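Local coordinates for protein dehydroquinate synthase (Thermus thermophilus, PDB 1UJN) that probably catalyses the conversion of 3-deoxy-D-arabino-heptulosonate 7-phosphate to 3-dehydroquinate and phosphate, the second step toward chorismate, using NAD(+) and one zinc or cobalt ion per subunit, at residues Met1-Glu5 with Ile14-Val20; Gly60-Lys65 with Thr95-Leu99; Val111-Pro117 with His147-Tyr153; Arg225-Leu229 with Trp311-Leu315; Met249-Tyr253 with Leu281-Leu286. One frame throughout, in Å; residues are numbered along the deposited sequence.

How the contacts relate
Along the chain, contacts 1, 2 and 3 close one after another, and contact 5 is nested inside the long loop that contact 4 closes. Contacts 1 and 3 share the seven-stranded mixed sheet: strands 12-17 and 151-155 are neighbours in it, and Leu15 N lies 2.8 Å from Val152 O, a probable hydrogen bond. Contact 2 rests on helix 94-106, directly before strand 112-117 of contact 3, their centres about 15 Å apart. Contacts 4 and 5, centres about 18 Å apart, belong to the helical half, on the other side of the chain's centre from contact 3. This matches the family's two-domain build, a sheet domain predicted to bind NAD(+) beside a helical one predicted to bind the metal.

Contact 1 of 5, residues Met1-Glu5 with Ile14-Val20; sequences MQRLE and ILVGEGV
Residues Met1-Glu5 and Ile14-Val20 pair as antiparallel strands, the axes of 2-5 and 14-17 running at 160° to each other, with Gln2-Val16 and Leu4-Ile14 as hydrogen-bonded pairs and Arg3-Leu15 as the non-hydrogen-bonded pair between them. The straightest of the four backbone bonds runs from Leu4 N to Ile14 O (2.8 Å, 174° at the hydrogen).

Beyond the paired region the Met1 side chain reaches across the turn that follows the second strand. Bends at chi2 and chi3 curl it back, so that CE lies 3.4 Å from Glu18 O and 3.6 Å from Val20 CG1. Its SD also approaches Leu15 CD1 at 4.1 Å. On the face that carries Arg3 and Leu15, the arginine extends from CG to NE across the leucine: its CB is 3.7 Å from Leu15 CD1, while the guanidinium nitrogen NH1 lies near Leu15 CD2. The other face carries Gln2, Leu4, Ile14 and Val16; here Leu4 CB meets Ile14 CB at 4.2 Å. A water accepts from both Met1 N and Glu18 N, joining the chain start to the turn.

The hairpin forms one margin of the mixed sheet: strand 2-6 is outermost within the chain, strand 12-17 pairs in parallel with strand 151-155, and helix 199-216 packs on Leu4 and Ile14, with Glu200 accepting from Gln2 NE2.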
# COMPACT_ATOMS: atom_id res chain seq x y z
N MET A 1 -6.40 9.81 32.44
CA MET A 1 -6.37 8.95 31.22
C MET A 1 -7.64 9.18 30.41
O MET A 1 -8.75 9.04 30.92
CB MET A 1 -6.27 7.48 31.61
CG MET A 1 -6.06 6.53 30.43
SD MET A 1 -4.60 6.98 29.45
CE MET A 1 -3.28 6.59 30.60
N GLN A 2 -7.47 9.54 29.14
CA GLN A 2 -8.59 9.79 28.26
C GLN A 2 -8.62 8.70 27.19
O GLN A 2 -7.60 8.40 26.59
CB GLN A 2 -8.43 11.14 27.57
CG GLN A 2 -8.31 12.31 28.54
CD GLN A 2 -9.58 12.51 29.33
OE1 GLN A 2 -10.65 12.71 28.75
NE2 GLN A 2 -9.48 12.44 30.65
N ARG A 3 -9.79 8.11 26.96
CA ARG A 3 -9.91 7.09 25.94
C ARG A 3 -10.90 7.52 24.87
O ARG A 3 -12.08 7.75 25.16
CB ARG A 3 -10.35 5.75 26.54
CG ARG A 3 -10.31 4.59 25.55
CD ARG A 3 -10.91 3.31 26.14
NE ARG A 3 -10.93 2.22 25.17
CZ ARG A 3 -9.95 1.33 25.01
NH1 ARG A 3 -8.86 1.38 25.76
NH2 ARG A 3 -10.07 0.39 24.08
N LEU A 4 -10.42 7.65 23.65
CA LEU A 4 -11.27 8.04 22.53
C LEU A 4 -11.35 6.83 21.61
O LEU A 4 -10.53 5.91 21.70
CB LEU A 4 -10.67 9.22 21.77
CG LEU A 4 -10.58 10.58 22.46
CD1 LEU A 4 -9.59 10.52 23.61
CD2 LEU A 4 -10.14 11.63 21.44
N GLU A 5 -12.34 6.83 20.72
CA GLU A 5 -12.49 5.72 19.79
C GLU A 5 -12.76 6.19 18.38
O GLU A 5 -13.58 7.10 18.15
CB GLU A 5 -13.63 4.79 20.23
CG GLU A 5 -13.50 4.23 21.63
CD GLU A 5 -14.54 3.16 21.92
OE1 GLU A 5 -15.72 3.35 21.54
OE2 GLU A 5 -14.19 2.13 22.53
N ILE A 14 -7.73 5.48 20.98
CA ILE A 14 -6.68 6.49 21.08
C ILE A 14 -6.65 6.85 22.56
O ILE A 14 -7.64 7.36 23.10
CB ILE A 14 -7.00 7.77 20.27
CG1 ILE A 14 -7.00 7.47 18.77
CG2 ILE A 14 -5.98 8.86 20.61
CD1 ILE A 14 -7.50 8.63 17.91
N LEU A 15 -5.54 6.55 23.22
CA LEU A 15 -5.39 6.85 24.65
C LEU A 15 -4.48 8.04 24.83
O LEU A 15 -3.43 8.12 24.19
CB LEU A 15 -4.79 5.65 25.39
CG LEU A 15 -5.66 4.43 25.69
CD1 LEU A 15 -6.73 4.79 26.72
CD2 LEU A 15 -6.31 3.95 24.39
N VAL A 16 -4.87 8.96 25.70
CA VAL A 16 -4.05 10.14 25.98
C VAL A 16 -4.00 10.34 27.49
O VAL A 16 -5.04 10.52 28.12
CB VAL A 16 -4.66 11.41 25.33
CG1 VAL A 16 -3.73 12.60 25.55
CG2 VAL A 16 -4.88 11.18 23.83
N GLY A 17 -2.81 10.27 28.07
CA GLY A 17 -2.68 10.45 29.50
C GLY A 17 -1.36 9.94 30.04
O GLY A 17 -0.42 9.72 29.27
N GLU A 18 -1.27 9.76 31.35
CA GLU A 18 -0.05 9.27 31.96
C GLU A 18 -0.24 7.81 32.35
O GLU A 18 -1.13 7.49 33.14
CB GLU A 18 0.33 10.11 33.17
CG GLU A 18 0.76 11.53 32.81
CD GLU A 18 1.17 12.35 34.01
OE1 GLU A 18 1.96 11.85 34.84
OE2 GLU A 18 0.70 13.51 34.12
N GLY A 19 0.58 6.95 31.78
CA GLY A 19 0.49 5.53 32.07
C GLY A 19 -0.29 4.82 30.98
O GLY A 19 -1.01 3.86 31.25
N VAL A 20 -0.16 5.29 29.74
CA VAL A 20 -0.87 4.67 28.63
C VAL A 20 -0.42 3.23 28.33
O VAL A 20 -1.20 2.43 27.81
CB VAL A 20 -0.76 5.51 27.34
CG1 VAL A 20 -1.37 6.89 27.57
CG2 VAL A 20 0.70 5.63 26.90
O HOH W 1 -3.88 10.40 32.76

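Contact 2 of 5, residues Gly60-Lys65 with Thr95-Leu99; sequences GGEAAK and TLTDL
Lys65 and Asp98 meet at an oblique crossing, and the turn in the lysine chain explains how. Its chain is extended at chi2 but bent at chi3 (58°), which brings the ammonium round to the aspartate while CD and CE pass alongside Asp98 CB. Lys65 NZ then lies 2.7 Å from Asp98 OD1 in a salt bridge; it approaches that oxygen on the anti side, 25° out of the carboxylate plane. A second bond, to Asn141 OD1, also holds this nitrogen, so two oxygens fix the end of a largely buried side chain.

Thr95 presents its two branches differently. OG1, placed between the backbone N and the carbonyl carbon, accepts from Gly61 N at 3.3 Å, a long bond bent to 137° at the hydrogen. The methyl CG2 turns to the peptide of Gly61, 3.5 Å from Gly61 O, and to the neighbouring carboxylate, with Glu62 OE2 at 3.7 Å.

The segment 60-65 connects strand 55-58 to helix 67-80 and makes a short 3-10 turn at 62-64 beside helix 94-106, within the N-terminal, predicted NAD(+)-binding part of the enzyme. Glu62 OE1 is held by Asn135 and forms a long, weak ion pair with Lys140, a predicted NAD(+) ligand.

Leu99 sets both methyls against the Ala64 carbonyl oxygen. Leu99 CD2 is 3.2 Å from Ala64 O, and CD1 touches the same oxygen; the apolar part is CD2 against Ala64 CB at 4.3 Å. At the start of the 60-65 segment, Leu96 CD2 comes to 4.0 Å from Gly60 CA.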
# COMPACT_ATOMS: atom_id res chain seq x y z
N GLY A 60 14.88 11.39 13.69
CA GLY A 60 13.59 11.92 13.30
C GLY A 60 13.81 12.97 12.22
O GLY A 60 14.92 13.13 11.74
N GLY A 61 12.76 13.68 11.84
CA GLY A 61 12.93 14.69 10.82
C GLY A 61 12.55 14.16 9.45
O GLY A 61 12.31 12.96 9.29
N GLU A 62 12.51 15.05 8.47
CA GLU A 62 12.13 14.68 7.11
C GLU A 62 13.04 13.66 6.43
O GLU A 62 12.61 12.95 5.52
CB GLU A 62 12.05 15.95 6.25
CG GLU A 62 10.95 16.90 6.68
CD GLU A 62 9.58 16.30 6.52
OE1 GLU A 62 9.31 15.73 5.44
OE2 GLU A 62 8.75 16.39 7.45
N ALA A 63 14.29 13.58 6.87
CA ALA A 63 15.24 12.63 6.29
C ALA A 63 14.79 11.19 6.49
O ALA A 63 15.16 10.30 5.73
CB ALA A 63 16.63 12.84 6.90
N ALA A 64 13.98 10.96 7.52
CA ALA A 64 13.47 9.62 7.82
C ALA A 64 12.42 9.18 6.81
O ALA A 64 12.16 7.99 6.63
CB ALA A 64 12.88 9.57 9.23
N LYS A 65 11.79 10.16 6.15
CA LYS A 65 10.76 9.87 5.17
C LYS A 65 11.35 9.81 3.77
O LYS A 65 11.05 10.64 2.91
CB LYS A 65 9.65 10.92 5.26
CG LYS A 65 8.84 10.82 6.54
CD LYS A 65 7.86 11.98 6.73
CE LYS A 65 6.87 12.10 5.58
NZ LYS A 65 5.86 13.16 5.88
N THR A 95 6.93 12.23 11.58
CA THR A 95 7.77 11.62 10.55
C THR A 95 7.95 10.13 10.80
O THR A 95 8.01 9.34 9.86
CB THR A 95 9.15 12.31 10.49
OG1 THR A 95 9.80 12.22 11.76
CG2 THR A 95 8.99 13.77 10.10
N LEU A 96 8.04 9.74 12.07
CA LEU A 96 8.22 8.33 12.41
C LEU A 96 6.96 7.53 12.15
O LEU A 96 7.04 6.41 11.66
CB LEU A 96 8.63 8.17 13.88
CG LEU A 96 10.09 7.80 14.16
CD1 LEU A 96 10.39 6.42 13.59
CD2 LEU A 96 11.03 8.85 13.57
N THR A 97 5.80 8.10 12.46
CA THR A 97 4.57 7.36 12.22
C THR A 97 4.29 7.33 10.72
O THR A 97 3.73 6.35 10.22
CB THR A 97 3.37 7.96 12.99
OG1 THR A 97 3.35 9.38 12.84
CG2 THR A 97 3.46 7.61 14.46
N ASP A 98 4.70 8.38 10.01
CA ASP A 98 4.51 8.42 8.55
C ASP A 98 5.32 7.29 7.92
O ASP A 98 4.79 6.48 7.15
CB ASP A 98 4.99 9.77 7.99
CG ASP A 98 3.95 10.87 8.11
OD1 ASP A 98 4.27 12.04 7.79
OD2 ASP A 98 2.80 10.58 8.50
N LEU A 99 6.61 7.23 8.26
CA LEU A 99 7.49 6.19 7.74
C LEU A 99 7.10 4.81 8.25
O LEU A 99 6.87 3.88 7.46
CB LEU A 99 8.94 6.48 8.15
CG LEU A 99 9.94 5.36 7.86
CD1 LEU A 99 10.18 5.26 6.35
CD2 LEU A 99 11.23 5.64 8.58

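Contact 3 of 5, residues Val111-Pro117 with His147-Tyr153; sequences VAYLAFP and HFPQGVY
Tyr113 OH donates to His147 O at 2.7 Å, its hydroxyl tilted 29° from the carbonyl plane. The His147 side chain returns a bond to the other segment: NE2 donates to Val111 O at 2.9 Å, with the oxygen in the ring plane. With CG anti to the backbone N (chi1 -169°), the imidazole lies near Tyr113 CE1, but the two ring planes, 28° apart, are slid past each other and barely overlap. Pro149 CA lies over one face of the tyrosine, toward its rim, 3.9 Å from the ring centroid in a CH-pi contact.

Gln150 N donates to Tyr113 O at 2.8 Å. Strands 112-117 and 151-155 are adjacent and parallel in the mixed sheet of the N-terminal part, flanked by strands 87-92 and 12-17: Ala115 N donates to Gly151 O, and Tyr153 N to Ala115 O at 2.8 Å. Phe116 CD2 lies 3.7 Å from Tyr153 CB, and Val152 CG1 touches Pro117 CD at the C-terminal end of strand 112-117. One water bridges Tyr113 N and Phe148 O, a second Pro117 O and Tyr153 O.

Val111 O can only accept, so the contact implies a proton on NE2; imidazole and phenol together tie His147 to residues 111-113.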
# COMPACT_ATOMS: atom_id res chain seq x y z
N VAL A 111 0.95 -5.36 7.76
CA VAL A 111 0.95 -5.91 9.11
C VAL A 111 0.40 -4.83 10.04
O VAL A 111 0.39 -3.64 9.71
CB VAL A 111 2.35 -6.33 9.59
CG1 VAL A 111 2.90 -7.44 8.69
CG2 VAL A 111 3.29 -5.11 9.60
N ALA A 112 -0.05 -5.24 11.22
CA ALA A 112 -0.59 -4.30 12.18
C ALA A 112 0.50 -3.42 12.78
O ALA A 112 1.67 -3.80 12.84
CB ALA A 112 -1.30 -5.06 13.30
N TYR A 113 0.13 -2.21 13.18
CA TYR A 113 1.09 -1.35 13.85
C TYR A 113 0.41 -0.56 14.95
O TYR A 113 -0.80 -0.30 14.90
CB TYR A 113 1.82 -0.41 12.87
CG TYR A 113 1.05 0.78 12.35
CD1 TYR A 113 0.13 0.65 11.32
CD2 TYR A 113 1.31 2.05 12.85
CE1 TYR A 113 -0.51 1.77 10.79
CE2 TYR A 113 0.67 3.18 12.33
CZ TYR A 113 -0.23 3.03 11.30
OH TYR A 113 -0.82 4.14 10.75
N LEU A 114 1.18 -0.26 15.99
CA LEU A 114 0.70 0.51 17.13
C LEU A 114 1.50 1.80 17.14
O LEU A 114 2.72 1.79 16.95
CB LEU A 114 0.95 -0.25 18.43
CG LEU A 114 0.16 -1.54 18.63
CD1 LEU A 114 0.62 -2.23 19.91
CD2 LEU A 114 -1.33 -1.22 18.70
N ALA A 115 0.81 2.91 17.36
CA ALA A 115 1.48 4.21 17.38
C ALA A 115 1.62 4.76 18.79
O ALA A 115 0.68 4.72 19.58
CB ALA A 115 0.71 5.19 16.52
N PHE A 116 2.80 5.29 19.09
CA PHE A 116 3.08 5.90 20.39
C PHE A 116 3.63 7.28 20.06
O PHE A 116 4.85 7.50 20.06
CB PHE A 116 4.10 5.09 21.17
CG PHE A 116 3.62 3.71 21.53
CD1 PHE A 116 3.71 2.67 20.62
CD2 PHE A 116 3.05 3.47 22.78
CE1 PHE A 116 3.23 1.39 20.94
CE2 PHE A 116 2.57 2.20 23.11
CZ PHE A 116 2.66 1.16 22.19
N PRO A 117 2.74 8.24 19.77
CA PRO A 117 3.16 9.60 19.43
C PRO A 117 3.89 10.30 20.57
O PRO A 117 3.52 10.17 21.74
CB PRO A 117 1.85 10.28 19.04
CG PRO A 117 0.84 9.58 19.90
CD PRO A 117 1.27 8.13 19.81
N HIS A 147 -3.24 3.50 5.95
CA HIS A 147 -3.13 2.33 6.80
C HIS A 147 -3.34 2.82 8.22
O HIS A 147 -2.57 3.64 8.73
CB HIS A 147 -1.75 1.70 6.63
CG HIS A 147 -1.61 0.35 7.25
ND1 HIS A 147 -2.53 -0.66 7.04
CD2 HIS A 147 -0.67 -0.16 8.07
CE1 HIS A 147 -2.16 -1.74 7.70
NE2 HIS A 147 -1.04 -1.46 8.34
N PHE A 148 -4.39 2.32 8.86
CA PHE A 148 -4.74 2.75 10.21
C PHE A 148 -4.08 1.93 11.30
O PHE A 148 -3.94 0.72 11.18
CB PHE A 148 -6.25 2.70 10.40
CG PHE A 148 -7.01 3.52 9.41
CD1 PHE A 148 -7.33 3.00 8.17
CD2 PHE A 148 -7.35 4.84 9.70
CE1 PHE A 148 -7.98 3.78 7.21
CE2 PHE A 148 -8.00 5.63 8.75
CZ PHE A 148 -8.31 5.10 7.51
N PRO A 149 -3.69 2.60 12.39
CA PRO A 149 -3.06 1.89 13.50
C PRO A 149 -4.10 1.05 14.21
O PRO A 149 -5.31 1.30 14.11
CB PRO A 149 -2.53 3.02 14.38
CG PRO A 149 -3.54 4.11 14.18
CD PRO A 149 -3.81 4.04 12.68
N GLN A 150 -3.63 0.03 14.92
CA GLN A 150 -4.49 -0.86 15.68
C GLN A 150 -4.79 -0.18 17.01
O GLN A 150 -5.69 -0.59 17.74
CB GLN A 150 -3.74 -2.17 15.89
CG GLN A 150 -4.53 -3.28 16.49
CD GLN A 150 -3.75 -4.57 16.48
OE1 GLN A 150 -3.94 -5.43 15.62
NE2 GLN A 150 -2.88 -4.72 17.48
N GLY A 151 -4.02 0.86 17.30
CA GLY A 151 -4.20 1.62 18.53
C GLY A 151 -3.20 2.76 18.59
O GLY A 151 -2.13 2.67 17.98
N VAL A 152 -3.55 3.84 19.30
CA VAL A 152 -2.66 5.00 19.45
C VAL A 152 -2.55 5.26 20.95
O VAL A 152 -3.57 5.38 21.63
CB VAL A 152 -3.22 6.26 18.77
CG1 VAL A 152 -2.29 7.45 19.02
CG2 VAL A 152 -3.37 6.02 17.27
N TYR A 153 -1.33 5.33 21.45
CA TYR A 153 -1.09 5.53 22.87
C TYR A 153 -0.15 6.70 23.09
O TYR A 153 1.06 6.59 22.86
CB TYR A 153 -0.51 4.24 23.45
CG TYR A 153 -1.46 3.07 23.27
CD1 TYR A 153 -2.44 2.80 24.22
CD2 TYR A 153 -1.46 2.32 22.09
CE1 TYR A 153 -3.41 1.81 24.00
CE2 TYR A 153 -2.42 1.33 21.86
CZ TYR A 153 -3.39 1.09 22.82
OH TYR A 153 -4.38 0.15 22.59
O HOH W 2 -2.55 -1.54 11.96
O HOH W 3 3.30 7.99 23.41

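Contact 4 of 5, residues Arg225-Leu229 with Trp311-Leu315; sequences RLLNL and WVVPL
Val312 meets Leu229 through its CG1 branch and the 3-10 turn through CG2, and these two residues carry most of the buried surface. CG1, anti to the backbone N (chi1 177°), is 3.7 Å from Leu229 CD1 and also reaches Leu226 CD2 at 4.1 Å, the valine and Leu226 side chains crossing at about a right angle. CG2 takes the other direction, coming to 3.4 Å from Arg225 O and close to the backbone of Asn228. The valine thus sets one methyl against the two leucines and the other against the backbone of the turn.

Leu229 answers from the end of that turn. Its CD1 sits over the strand backbone, 3.4 Å from Val312 O, and continues to Pro314 CD at 3.7 Å, so one methyl touches both Val312 and Pro314. Pro314 adds a smaller share, its ring atoms CD and CG lying beside this methyl.

The turn is braced from within: Asn228 N donates to Arg225 O, and Leu229 N to Leu226 O at 3.0 Å. Across the contact the direct touches are apolar, and the polar link is a water that donates to Asn228 O at 3.3 Å and accepts from Val312 N.

Around this join, helices 164-181 and 247-264 pack on Leu229, and strand 319-323 pairs with strand 311-314. The turn runs directly into helix 231-240, whose first residue, His231, is a predicted zinc ligand with its ND1 hydrogen-bonded to Leu229 O; the side chains of Asn228 and His231 come within about 4 Å, consistent with a metal site in the helical domain of a dehydroquinate synthase.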
# COMPACT_ATOMS: atom_id res chain seq x y z
N ARG A 225 -12.69 18.37 4.21
CA ARG A 225 -11.71 19.23 3.56
C ARG A 225 -11.57 20.57 4.28
O ARG A 225 -10.74 21.40 3.94
CB ARG A 225 -12.17 19.46 2.11
CG ARG A 225 -13.39 20.37 2.03
CD ARG A 225 -14.25 20.06 0.80
NE ARG A 225 -15.01 21.25 0.39
CZ ARG A 225 -16.32 21.28 0.69
NH1 ARG A 225 -16.88 20.26 1.33
NH2 ARG A 225 -17.06 22.34 0.34
N LEU A 226 -12.32 20.76 5.36
CA LEU A 226 -12.18 21.95 6.18
C LEU A 226 -10.88 21.85 6.99
O LEU A 226 -10.37 22.85 7.49
CB LEU A 226 -13.37 22.09 7.14
CG LEU A 226 -14.76 22.19 6.50
CD1 LEU A 226 -15.81 22.21 7.61
CD2 LEU A 226 -14.87 23.45 5.65
N LEU A 227 -10.35 20.64 7.10
CA LEU A 227 -9.11 20.41 7.83
C LEU A 227 -7.96 21.10 7.11
O LEU A 227 -6.87 21.26 7.66
CB LEU A 227 -8.83 18.90 7.93
CG LEU A 227 -9.86 18.08 8.72
CD1 LEU A 227 -9.62 16.60 8.50
CD2 LEU A 227 -9.76 18.42 10.20
N ASN A 228 -8.20 21.51 5.87
CA ASN A 228 -7.17 22.20 5.09
C ASN A 228 -7.17 23.70 5.34
O ASN A 228 -6.56 24.46 4.60
CB ASN A 228 -7.35 21.91 3.60
CG ASN A 228 -7.09 20.46 3.26
OD1 ASN A 228 -6.04 19.90 3.60
ND2 ASN A 228 -8.04 19.83 2.57
N LEU A 229 -7.87 24.12 6.39
CA LEU A 229 -7.94 25.53 6.75
C LEU A 229 -6.53 26.07 7.01
O LEU A 229 -5.79 25.50 7.81
CB LEU A 229 -8.79 25.71 8.01
CG LEU A 229 -8.91 27.12 8.62
CD1 LEU A 229 -9.60 28.07 7.65
CD2 LEU A 229 -9.68 27.03 9.93
N TRP A 311 -10.42 27.79 -1.52
CA TRP A 311 -9.90 28.13 -0.20
C TRP A 311 -10.91 27.82 0.89
O TRP A 311 -12.11 27.96 0.69
CB TRP A 311 -9.57 29.62 -0.12
CG TRP A 311 -8.64 30.14 -1.16
CD1 TRP A 311 -8.92 30.39 -2.47
CD2 TRP A 311 -7.27 30.50 -0.97
NE1 TRP A 311 -7.82 30.90 -3.11
CE2 TRP A 311 -6.78 30.97 -2.21
CE3 TRP A 311 -6.40 30.48 0.13
CZ2 TRP A 311 -5.47 31.42 -2.38
CZ3 TRP A 311 -5.09 30.92 -0.04
CH2 TRP A 311 -4.64 31.38 -1.29
N VAL A 312 -10.41 27.41 2.06
CA VAL A 312 -11.28 27.15 3.19
C VAL A 312 -11.36 28.49 3.91
O VAL A 312 -10.37 28.96 4.47
CB VAL A 312 -10.70 26.09 4.16
CG1 VAL A 312 -11.62 25.91 5.35
CG2 VAL A 312 -10.52 24.76 3.43
N VAL A 313 -12.54 29.11 3.87
CA VAL A 313 -12.74 30.41 4.50
C VAL A 313 -13.60 30.31 5.75
O VAL A 313 -14.73 29.83 5.70
CB VAL A 313 -13.45 31.39 3.52
CG1 VAL A 313 -13.61 32.76 4.16
CG2 VAL A 313 -12.65 31.50 2.23
N PRO A 314 -13.07 30.76 6.90
CA PRO A 314 -13.81 30.72 8.16
C PRO A 314 -14.64 32.00 8.32
O PRO A 314 -14.08 33.07 8.53
CB PRO A 314 -12.71 30.61 9.20
CG PRO A 314 -11.65 31.51 8.62
CD PRO A 314 -11.66 31.14 7.14
N LEU A 315 -15.96 31.88 8.21
CA LEU A 315 -16.83 33.04 8.36
C LEU A 315 -17.17 33.25 9.82
O LEU A 315 -17.50 34.36 10.25
CB LEU A 315 -18.10 32.84 7.53
CG LEU A 315 -17.88 32.66 6.02
CD1 LEU A 315 -19.21 32.44 5.33
CD2 LEU A 315 -17.18 33.89 5.45
O HOH W 4 -7.35 26.80 2.46

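Contact 5 of 5, residues Met249-Tyr253 with Leu281-Leu286; sequences MAVAY and LSPPPL
Tyr253 and Leu286 approach from opposite directions and make the close-fitting centre of the contact. Leu286 CD1 stands over the middle of the ring, 3.7 Å from its centroid and only 5° off the normal, a CH-pi contact; its CD2 reaches Tyr253 CE1 at 3.5 Å. At the ring's edge, in its plane, Tyr253 OH donates to Pro284 O at 2.7 Å, although relative to the Pro284 carbonyl the hydroxyl lies above the plane, 53° out of it. Pro283 CG packs against the same OH at 3.5 Å.

The other dense spot is at the end of helix 271-281. Ala252 CB and Leu281 CD2 are 3.3 Å apart, tighter than usual for two carbons. Leu281 CG also lies 3.5 Å from Met249 SD, the methionine bending at chi2 (-57°) and the two side chains crossing obliquely.

This is packing within the helical C-terminal part of the enzyme: helix 247-264, which begins at the predicted zinc ligand His247, is flanked by the proline-rich segment that follows helix 271-281. Ser282, the first residue beyond that helix, has positive phi, and the three prolines after it lead the chain along one side of helix 247-264 to Leu286, where helix 327-342 packs through Trp337 and Leu341.

The outward side of the same segment is looser. Pro284 marks the transition, partly exposed yet with its CD 3.7 Å from Met249 CG, whereas Ser282 and Pro285 are exposed, their side chains directed away from the helix.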
# COMPACT_ATOMS: atom_id res chain seq x y z
N MET A 249 4.11 26.34 12.07
CA MET A 249 4.28 27.78 11.97
C MET A 249 3.62 28.28 10.70
O MET A 249 2.95 29.31 10.69
CB MET A 249 5.77 28.14 11.98
CG MET A 249 6.49 27.70 13.25
SD MET A 249 5.76 28.39 14.75
CE MET A 249 7.00 27.91 16.00
N ALA A 250 3.79 27.51 9.62
CA ALA A 250 3.20 27.87 8.34
C ALA A 250 1.68 27.88 8.45
O ALA A 250 1.01 28.76 7.89
CB ALA A 250 3.63 26.87 7.28
N VAL A 251 1.13 26.92 9.18
CA VAL A 251 -0.31 26.85 9.37
C VAL A 251 -0.80 28.09 10.11
O VAL A 251 -1.82 28.68 9.74
CB VAL A 251 -0.72 25.60 10.18
CG1 VAL A 251 -2.20 25.68 10.55
CG2 VAL A 251 -0.45 24.35 9.35
N ALA A 252 -0.07 28.50 11.15
CA ALA A 252 -0.45 29.68 11.92
C ALA A 252 -0.54 30.90 11.00
O ALA A 252 -1.50 31.68 11.09
CB ALA A 252 0.56 29.93 13.03
N TYR A 253 0.45 31.05 10.12
CA TYR A 253 0.47 32.16 9.17
C TYR A 253 -0.72 32.04 8.22
O TYR A 253 -1.34 33.05 7.87
CB TYR A 253 1.77 32.15 8.36
CG TYR A 253 2.96 32.75 9.08
CD1 TYR A 253 4.16 32.03 9.22
CD2 TYR A 253 2.91 34.04 9.59
CE1 TYR A 253 5.27 32.61 9.84
CE2 TYR A 253 4.02 34.62 10.21
CZ TYR A 253 5.19 33.90 10.33
OH TYR A 253 6.29 34.49 10.91
N LEU A 281 2.79 32.11 19.92
CA LEU A 281 3.58 31.18 19.12
C LEU A 281 5.00 31.66 18.80
O LEU A 281 5.94 30.87 18.82
CB LEU A 281 2.84 30.87 17.82
CG LEU A 281 3.39 29.73 16.95
CD1 LEU A 281 3.30 28.42 17.71
CD2 LEU A 281 2.58 29.65 15.66
N SER A 282 5.13 32.95 18.50
CA SER A 282 6.42 33.54 18.14
C SER A 282 7.03 32.80 16.95
O SER A 282 8.13 32.27 17.04
CB SER A 282 7.39 33.50 19.33
OG SER A 282 7.00 34.42 20.33
N PRO A 283 6.30 32.77 15.82
CA PRO A 283 6.78 32.09 14.62
C PRO A 283 8.02 32.78 14.04
O PRO A 283 8.22 33.98 14.24
CB PRO A 283 5.58 32.19 13.68
CG PRO A 283 4.99 33.51 14.05
CD PRO A 283 5.02 33.46 15.56
N PRO A 284 8.86 32.03 13.32
CA PRO A 284 10.06 32.66 12.75
C PRO A 284 9.68 33.65 11.65
O PRO A 284 8.78 33.39 10.84
CB PRO A 284 10.85 31.47 12.22
CG PRO A 284 9.78 30.48 11.85
CD PRO A 284 8.82 30.59 13.01
N PRO A 285 10.35 34.81 11.62
CA PRO A 285 10.09 35.84 10.61
C PRO A 285 10.20 35.29 9.19
O PRO A 285 11.03 34.43 8.92
CB PRO A 285 11.15 36.89 10.91
CG PRO A 285 11.27 36.80 12.41
CD PRO A 285 11.31 35.30 12.62
N LEU A 286 9.36 35.81 8.30
CA LEU A 286 9.33 35.36 6.91
C LEU A 286 10.16 36.22 5.98
O LEU A 286 10.44 37.39 6.27
CB LEU A 286 7.88 35.35 6.40
CG LEU A 286 6.88 34.47 7.15
CD1 LEU A 286 5.48 34.69 6.58
CD2 LEU A 286 7.30 33.01 7.00